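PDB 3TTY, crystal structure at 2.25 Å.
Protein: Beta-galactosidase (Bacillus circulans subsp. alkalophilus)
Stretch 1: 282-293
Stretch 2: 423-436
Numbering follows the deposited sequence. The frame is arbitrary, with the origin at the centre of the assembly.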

# COMPACT_ATOMS: atom_id res chain seq x y z
N THR A 282 9.98 7.41 19.73
CA THR A 282 9.80 6.20 20.53
C THR A 282 9.57 6.53 22.01
O THR A 282 10.32 7.30 22.60
N PRO A 283 8.53 5.95 22.61
CA PRO A 283 8.32 6.16 24.05
C PRO A 283 9.54 5.76 24.89
O PRO A 283 10.07 4.65 24.74
N PHE A 284 9.97 6.65 25.76
CA PHE A 284 11.16 6.38 26.59
C PHE A 284 10.98 5.12 27.44
O PHE A 284 11.94 4.38 27.67
N SER A 285 9.75 4.87 27.89
CA SER A 285 9.45 3.68 28.70
C SER A 285 9.53 2.41 27.84
O SER A 285 9.78 1.32 28.36
N PHE A 286 9.33 2.57 26.54
CA PHE A 286 9.50 1.45 25.64
C PHE A 286 10.96 1.04 25.48
O PHE A 286 11.28 -0.15 25.57
N THR A 287 11.86 1.99 25.24
CA THR A 287 13.25 1.57 25.11
C THR A 287 13.78 1.03 26.45
O THR A 287 14.61 0.12 26.47
N ALA A 288 13.24 1.52 27.56
CA ALA A 288 13.57 0.93 28.86
C ALA A 288 13.08 -0.53 28.94
O ALA A 288 13.78 -1.43 29.42
N MET A 289 11.86 -0.76 28.47
CA MET A 289 11.31 -2.11 28.43
C MET A 289 12.17 -3.05 27.57
O MET A 289 12.34 -4.22 27.90
N ALA A 290 12.74 -2.52 26.49
CA ALA A 290 13.63 -3.32 25.64
C ALA A 290 14.98 -3.68 26.30
O ALA A 290 15.42 -4.83 26.23
N HIS A 291 15.63 -2.72 26.94
CA HIS A 291 16.85 -3.02 27.68
C HIS A 291 16.50 -4.06 28.73
O HIS A 291 17.22 -5.03 28.95
N ASN A 292 15.37 -3.82 29.40
CA ASN A 292 14.88 -4.70 30.44
C ASN A 292 14.75 -6.13 29.93
O ASN A 292 15.27 -7.07 30.53
N LEU A 293 14.08 -6.30 28.80
CA LEU A 293 13.91 -7.61 28.20
C LEU A 293 15.25 -8.25 27.91
O LEU A 293 15.40 -9.47 27.99
N TYR A 423 -0.04 -7.09 20.55
CA TYR A 423 0.51 -7.76 21.74
C TYR A 423 1.50 -6.89 22.49
O TYR A 423 1.34 -6.65 23.69
N VAL A 424 2.53 -6.44 21.78
CA VAL A 424 3.57 -5.64 22.42
C VAL A 424 3.00 -4.35 23.03
O VAL A 424 3.39 -3.97 24.14
N ASN A 425 2.07 -3.71 22.33
CA ASN A 425 1.44 -2.50 22.87
C ASN A 425 0.79 -2.77 24.24
O ASN A 425 0.96 -1.99 25.18
N GLU A 426 0.05 -3.87 24.33
CA GLU A 426 -0.59 -4.26 25.59
C GLU A 426 0.45 -4.55 26.66
O GLU A 426 0.31 -4.08 27.79
N VAL A 427 1.49 -5.31 26.33
CA VAL A 427 2.52 -5.59 27.32
C VAL A 427 3.11 -4.28 27.84
O VAL A 427 3.31 -4.10 29.04
N HIS A 428 3.37 -3.34 26.92
CA HIS A 428 3.91 -2.04 27.27
C HIS A 428 2.97 -1.18 28.13
O HIS A 428 3.43 -0.42 28.99
N LYS A 429 1.66 -1.28 27.92
CA LYS A 429 0.73 -0.49 28.74
C LYS A 429 0.92 -0.82 30.21
O LYS A 429 0.82 0.06 31.07
N TYR A 430 1.21 -2.08 30.50
CA TYR A 430 1.40 -2.51 31.88
C TYR A 430 2.79 -2.11 32.37
O TYR A 430 2.95 -1.67 33.51
N TYR A 431 3.79 -2.25 31.51
CA TYR A 431 5.15 -1.87 31.87
C TYR A 431 5.26 -0.35 32.13
O TYR A 431 5.88 0.06 33.09
N ASP A 432 4.65 0.44 31.25
CA ASP A 432 4.60 1.90 31.38
C ASP A 432 4.07 2.28 32.75
O ASP A 432 4.70 3.06 33.47
N ALA A 433 2.92 1.72 33.12
CA ALA A 433 2.28 2.02 34.39
C ALA A 433 3.23 1.80 35.56
O ALA A 433 3.21 2.56 36.53
N LEU A 434 4.07 0.78 35.47
CA LEU A 434 5.06 0.54 36.52
C LEU A 434 6.17 1.58 36.41
O LEU A 434 6.55 2.20 37.40
N TYR A 435 6.66 1.77 35.19
CA TYR A 435 7.70 2.75 34.89
C TYR A 435 7.38 4.10 35.52
O TYR A 435 8.22 4.69 36.18
N LYS A 436 6.15 4.56 35.33
CA LYS A 436 5.75 5.88 35.81
C LYS A 436 5.77 6.03 37.32
O LYS A 436 5.70 7.14 37.84

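Two helices, 284-293 and the one that begins at Tyr423, cross at 101°, nearly perpendicular, with their axes 9.6 Å apart at closest approach. The contact buries 561 Å², both sides summed, and draws on successive turns of each helix.

Thr282 stays out of reach. Pro283, at the N-cap position, points toward the second helix and brings CB to 4.1 Å from His428 CE1, a light van der Waals contact. Phe284, chi1 m, leads its ring away; its CB nonetheless lies 3.8 Å from Tyr435 OH.

Ser285 is the polar centre. Here the CA atoms of Ser285 and Asp432 come within 5.8 Å, and a small side chain suits so close an approach. In the p rotamer, its OG donates to Asp432 OD1 at 2.6 Å and accepts from His428 NE2 at 2.7 Å, so one hydroxyl serves both partners. His428 and Asp432 are both t at chi1; one turn apart, they can reach the same serine. Asp432 also forms a salt bridge within its own stretch, with Lys436 NZ 3.2 Å from Asp432 OD2. The apolar side of the serine is used as well: Ser285 CB sits 3.5 Å from the centroid of the Tyr435 ring, over its face, in a CH-pi contact.

Phe286 points sideways. With chi1 t, it turns its ring edge toward the face of His428, centroids 5.9 Å apart and planes at 74°, while Phe286 CE1 meets Val424 CG1 at 3.8 Å. Thr287 makes no contact.

Ala288 points in, and its methyl group is compact enough to lie beside two tyrosines, with Ala288 CB 4.1 Å from Tyr435 CE1 and 4.4 Å from Tyr431 CE2.

Met289 has more of its surface covered by the second helix than any other residue of this stretch. Its flexible, unbranched chain (t, t, p) runs across Tyr431, with Met289 CG 3.7 Å from the ring centroid and over the face. Beyond it, Met289 SD lies 4.1 Å from Val427 CG1, and Met289 CE reaches His428 CB at 3.8 Å.

Ala290 points away and His291 sideways, neither in contact. Asn292, chi1 t, closes the interface: its ND2 donates to Tyr431 OH at 2.8 Å, giving the buried phenol hydroxyl a polar partner. Tyr431, itself t, is a knob set among Ser285, Ala288, Met289 and Asn292, its long ring filling the hole while its hydroxyl is anchored at the far end. Leu293 lies beyond reach.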

# COMPACT_ATOMS: atom_id res chain seq x y z
CB THR A 282 11.04 5.28 20.39
OG1 THR A 282 11.21 4.93 19.01
CG2 THR A 282 10.90 4.00 21.22
CB PRO A 283 7.13 5.25 24.37
CG PRO A 283 6.41 5.12 23.07
CD PRO A 283 7.46 5.14 22.00
CB PHE A 284 11.51 7.60 27.46
CG PHE A 284 11.48 8.91 26.70
CD1 PHE A 284 10.92 10.04 27.27
CD2 PHE A 284 12.01 9.00 25.41
CE1 PHE A 284 10.89 11.24 26.57
CE2 PHE A 284 11.98 10.19 24.70
CZ PHE A 284 11.43 11.32 25.28
CB SER A 285 8.07 3.79 29.35
OG SER A 285 7.05 3.89 28.37
CB PHE A 286 8.88 1.69 24.25
CG PHE A 286 9.05 0.52 23.33
CD1 PHE A 286 8.16 -0.55 23.38
CD2 PHE A 286 10.12 0.45 22.45
CE1 PHE A 286 8.33 -1.65 22.56
CE2 PHE A 286 10.29 -0.65 21.62
CZ PHE A 286 9.39 -1.70 21.68
CB THR A 287 14.20 2.61 24.39
OG1 THR A 287 15.29 3.00 25.24
CG2 THR A 287 13.45 3.81 23.90
CB ALA A 288 12.96 1.76 29.99
CB MET A 289 9.85 -2.10 27.95
CG MET A 289 9.12 -3.42 28.18
SD MET A 289 7.43 -3.45 27.57
CE MET A 289 7.67 -3.00 25.85
CB ALA A 290 13.85 -2.64 24.27
CB HIS A 291 17.40 -1.79 28.41
CG HIS A 291 17.90 -0.69 27.51
ND1 HIS A 291 18.95 -0.86 26.63
CD2 HIS A 291 17.54 0.61 27.41
CE1 HIS A 291 19.18 0.28 26.01
NE2 HIS A 291 18.34 1.18 26.46
CB ASN A 292 13.53 -4.21 30.95
CG ASN A 292 13.21 -4.71 32.35
OD1 ASN A 292 13.39 -5.89 32.67
ND2 ASN A 292 12.74 -3.81 33.20
CB LEU A 293 13.09 -7.51 26.91
CG LEU A 293 12.85 -8.83 26.18
CD1 LEU A 293 11.97 -9.77 27.03
CD2 LEU A 293 12.20 -8.58 24.84
CB TYR A 423 1.16 -9.09 21.36
CG TYR A 423 1.81 -9.86 22.49
CD1 TYR A 423 1.14 -10.07 23.69
CD2 TYR A 423 3.07 -10.42 22.34
CE1 TYR A 423 1.73 -10.81 24.72
CE2 TYR A 423 3.66 -11.16 23.34
CZ TYR A 423 2.99 -11.35 24.53
OH TYR A 423 3.59 -12.06 25.54
CB VAL A 424 4.75 -5.34 21.46
CG1 VAL A 424 5.71 -4.36 22.08
CG2 VAL A 424 5.48 -6.64 21.09
CB ASN A 425 0.40 -1.90 21.91
CG ASN A 425 1.04 -1.08 20.78
OD1 ASN A 425 0.36 -0.67 19.83
ND2 ASN A 425 2.35 -0.86 20.86
CB GLU A 426 -1.52 -5.46 25.40
CG GLU A 426 -2.63 -5.21 24.41
CD GLU A 426 -3.54 -4.05 24.83
OE1 GLU A 426 -4.09 -4.08 25.96
OE2 GLU A 426 -3.69 -3.11 24.03
CB VAL A 427 3.64 -6.53 26.78
CG1 VAL A 427 4.80 -6.59 27.77
CG2 VAL A 427 3.11 -7.94 26.53
CB HIS A 428 4.34 -1.27 26.01
CG HIS A 428 4.87 0.10 26.30
ND1 HIS A 428 4.26 1.25 25.85
CD2 HIS A 428 5.97 0.51 26.99
CE1 HIS A 428 4.94 2.31 26.26
NE2 HIS A 428 5.98 1.88 26.96
CB LYS A 429 -0.73 -0.73 28.34
CG LYS A 429 -1.12 -0.13 27.00
CD LYS A 429 -2.52 -0.55 26.61
CE LYS A 429 -2.94 0.13 25.32
NZ LYS A 429 -4.15 -0.47 24.75
CB TYR A 430 1.17 -4.02 32.04
CG TYR A 430 -0.31 -4.36 32.14
CD1 TYR A 430 -0.95 -4.44 33.37
CD2 TYR A 430 -1.07 -4.56 30.99
CE1 TYR A 430 -2.31 -4.72 33.45
CE2 TYR A 430 -2.41 -4.84 31.07
CZ TYR A 430 -3.03 -4.93 32.30
OH TYR A 430 -4.38 -5.21 32.36
CB TYR A 431 6.14 -2.30 30.79
CG TYR A 431 7.58 -2.08 31.19
CD1 TYR A 431 8.29 -3.05 31.89
CD2 TYR A 431 8.24 -0.89 30.88
CE1 TYR A 431 9.61 -2.85 32.26
CE2 TYR A 431 9.56 -0.68 31.24
CZ TYR A 431 10.24 -1.66 31.93
OH TYR A 431 11.54 -1.46 32.30
CB ASP A 432 3.67 2.45 30.30
CG ASP A 432 3.90 3.93 30.01
OD1 ASP A 432 5.07 4.37 30.01
OD2 ASP A 432 2.90 4.64 29.76
CB ALA A 433 1.01 1.17 34.56
CB LEU A 434 5.63 -0.88 36.41
CG LEU A 434 4.66 -2.02 36.81
CD1 LEU A 434 4.96 -3.29 36.05
CD2 LEU A 434 4.73 -2.28 38.30
CB TYR A 435 7.85 2.86 33.36
CG TYR A 435 8.74 3.95 32.81
CD1 TYR A 435 10.06 3.69 32.47
CD2 TYR A 435 8.23 5.22 32.56
CE1 TYR A 435 10.87 4.69 31.93
CE2 TYR A 435 9.03 6.23 32.02
CZ TYR A 435 10.36 5.95 31.71
OH TYR A 435 11.16 6.92 31.17
CB LYS A 436 4.36 6.24 35.29
CG LYS A 436 4.32 6.57 33.82
CD LYS A 436 2.87 6.72 33.36
CE LYS A 436 2.81 7.09 31.88
NZ LYS A 436 1.42 6.96 31.33